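Side-chain contact in endoglucanase (Clostridium thermocellum, PDB 2E4T), which probably hydrolyses internal beta-1,4-glucosidic bonds of cellulose and xyloglucan, this chain being its family 44 glycoside hydrolase part: residues A[206-209]-A[210-214]. Numbering follows the deposited sequence.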
ATOM      1  N   GLU A 206     -22.122   1.694 -11.738  1.00  7.29           N
ATOM      2  CA  GLU A 206     -21.321   2.795 -12.249  1.00  6.88           C
ATOM      3  C   GLU A 206     -19.831   2.480 -12.043  1.00  6.46           C
ATOM      4  O   GLU A 206     -19.004   2.762 -12.918  1.00  6.87           O
ATOM      5  CB  GLU A 206     -21.686   4.114 -11.529  1.00  8.48           C
ATOM      6  CG  GLU A 206     -20.785   5.277 -11.934  1.00 10.77           C
ATOM      7  CD  GLU A 206     -21.018   6.628 -11.296  0.70  7.85           C
ATOM      8  OE1 GLU A 206     -22.159   7.122 -11.277  0.70  8.93           O
ATOM      9  OE2 GLU A 206     -20.038   7.141 -10.729  0.70 10.21           O
ATOM     10  N   LEU A 207     -19.482   1.967 -10.847  1.00  6.56           N
ATOM     11  CA  LEU A 207     -18.057   1.735 -10.594  1.00  6.41           C
ATOM     12  C   LEU A 207     -17.486   0.731 -11.597  1.00  6.41           C
ATOM     13  O   LEU A 207     -16.367   0.940 -12.117  1.00  6.61           O
ATOM     14  CB  LEU A 207     -17.846   1.293  -9.136  1.00  6.63           C
ATOM     15  CG  LEU A 207     -16.391   1.149  -8.748  1.00  6.66           C
ATOM     16  CD1 LEU A 207     -15.574   2.409  -9.010  1.00  7.02           C
ATOM     17  CD2 LEU A 207     -16.326   0.787  -7.266  1.00  7.40           C
ATOM     18  N   ILE A 208     -18.216  -0.361 -11.872  1.00  6.63           N
ATOM     19  CA  ILE A 208     -17.686  -1.306 -12.889  1.00  6.83           C
ATOM     20  C   ILE A 208     -17.591  -0.666 -14.243  1.00  6.34           C
ATOM     21  O   ILE A 208     -16.576  -0.828 -14.947  1.00  7.12           O
ATOM     22  CB  ILE A 208     -18.569  -2.602 -12.949  1.00  7.73           C
ATOM     23  CG1 ILE A 208     -18.539  -3.367 -11.660  1.00  9.56           C
ATOM     24  CG2 ILE A 208     -18.177  -3.456 -14.125  1.00  8.52           C
ATOM     25  CD1 ILE A 208     -17.257  -3.747 -11.172  1.00 11.58           C
ATOM     26  N   GLU A 209     -18.654   0.047 -14.660  1.00  6.74           N
ATOM     27  CA  GLU A 209     -18.624   0.656 -16.002  1.00  7.34           C
ATOM     28  C   GLU A 209     -17.414   1.546 -16.157  1.00  6.63           C
ATOM     29  O   GLU A 209     -16.705   1.494 -17.193  1.00  7.36           O
ATOM     30  CB  GLU A 209     -19.945   1.431 -16.233  1.00  9.68           C
ATOM     31  CG  GLU A 209     -21.106   0.541 -16.484  0.50 13.78           C
ATOM     32  CD  GLU A 209     -22.332   1.279 -16.989  0.50 19.77           C
ATOM     33  OE1 GLU A 209     -22.254   2.488 -17.323  0.50 20.25           O
ATOM     34  OE2 GLU A 209     -23.404   0.646 -17.048  0.50 21.68           O
ATOM     35  N   LYS A 210     -17.166   2.407 -15.158  1.00  6.53           N
ATOM     36  CA  LYS A 210     -16.047   3.322 -15.236  1.00  6.76           C
ATOM     37  C   LYS A 210     -14.713   2.592 -15.217  1.00  6.18           C
ATOM     38  O   LYS A 210     -13.760   2.972 -15.923  1.00  6.84           O
ATOM     39  CB  LYS A 210     -16.106   4.320 -14.088  1.00  6.96           C
ATOM     40  CG  LYS A 210     -17.173   5.367 -14.240  1.00  7.97           C
ATOM     41  CD  LYS A 210     -17.206   6.307 -13.084  1.00  8.96           C
ATOM     42  CE  LYS A 210     -18.090   7.510 -13.415  1.00 11.77           C
ATOM     43  NZ  LYS A 210     -18.049   8.521 -12.466  0.50  7.12           N
ATOM     44  N   SER A 211     -14.617   1.579 -14.357  1.00  5.61           N
ATOM     45  CA  SER A 211     -13.351   0.869 -14.221  1.00  6.29           C
ATOM     46  C   SER A 211     -12.953   0.195 -15.534  1.00  5.83           C
ATOM     47  O   SER A 211     -11.796   0.234 -15.981  1.00  6.58           O
ATOM     48  CB  SER A 211     -13.470  -0.184 -13.112  1.00  6.60           C
ATOM     49  OG  SER A 211     -13.748   0.432 -11.864  1.00  6.81           O
ATOM     50  N   VAL A 212     -13.942  -0.483 -16.158  1.00  6.12           N
ATOM     51  CA  VAL A 212     -13.726  -1.146 -17.417  1.00  5.99           C
ATOM     52  C   VAL A 212     -13.327  -0.146 -18.493  1.00  5.92           C
ATOM     53  O   VAL A 212     -12.392  -0.362 -19.279  1.00  6.70           O
ATOM     54  CB  VAL A 212     -14.964  -1.964 -17.824  1.00  6.79           C
ATOM     55  CG1 VAL A 212     -14.889  -2.494 -19.225  1.00  6.78           C
ATOM     56  CG2 VAL A 212     -15.171  -3.122 -16.837  1.00  7.33           C
ATOM     57  N   ALA A 213     -14.111   0.953 -18.596  1.00  6.53           N
ATOM     58  CA  ALA A 213     -13.855   1.932 -19.637  1.00  6.46           C
ATOM     59  C   ALA A 213     -12.482   2.607 -19.457  1.00  5.93           C
ATOM     60  O   ALA A 213     -11.744   2.819 -20.448  1.00  6.50           O
ATOM     61  CB  ALA A 213     -14.967   2.949 -19.695  1.00  7.51           C
ATOM     62  N   LEU A 214     -12.131   2.974 -18.229  1.00  5.85           N
ATOM     63  CA  LEU A 214     -10.842   3.626 -18.011  1.00  5.87           C
ATOM     64  C   LEU A 214      -9.706   2.646 -18.290  1.00  5.66           C
ATOM     65  O   LEU A 214      -8.698   3.008 -18.927  1.00  6.06           O
ATOM     66  CB  LEU A 214     -10.792   4.227 -16.603  1.00  5.98           C
ATOM     67  CG  LEU A 214      -9.462   4.849 -16.224  1.00  6.26           C
ATOM     68  CD1 LEU A 214      -9.021   5.923 -17.236  1.00  6.88           C
ATOM     69  CD2 LEU A 214      -9.575   5.510 -14.841  1.00  8.36           C
TER
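An i to i+4 salt bridge between Glu206 and Lys210 spans one turn near the start of helix 204-221, which packs on the outside of the TIM barrel. The two long side chains run side by side in the same direction, and in the conformers described here Glu206 OE2 lies 3.0 Å from Lys210 NZ. With CG of Glu206 anti to its own backbone nitrogen (chi1 175°) and the chain extended, the carboxylate is sent out alongside the lysine, where OE2 reaches NZ; the lysine, extended beyond CG, leans back over the preceding turn, and its CG passes 3.4 Å from Glu206 O. The ammonium meets OE2 from above the carboxylate plane, 60° out of it, rather than head-on. Each charge has a second partner: OE2 is also bonded to His198, and NZ to the carbonyl of Ala111, and in these conformers the pair can link the helix to neighbouring loops. Two long, flexible chains of opposite charge suit this partly exposed face.

One residue further on, buried Ser211 folds its hydroxyl back, OG beside its own nitrogen (chi1 -62°), and donates to Leu207 O at 2.7 Å. The same oxygen accepts Ser211 N at 2.9 Å, the two donors arriving from opposite faces of the carbonyl plane. Serine suits this buried place because it is small enough to lie against Ile183 of strand 180-183, and its hydroxyl is satisfied by the helix's own carbonyl.

Ile208 and Val212 bring their CG2 methyls within 4.1 Å of each other. These branched apolar residues form an apolar strip against helix 257-272, Ile208 on Tyr260 and Tyr261, Val212 on Met265 and Ala268. Polar pairing on one face and apolar packing on others are characteristic of an amphipathic outer helix of a TIM barrel.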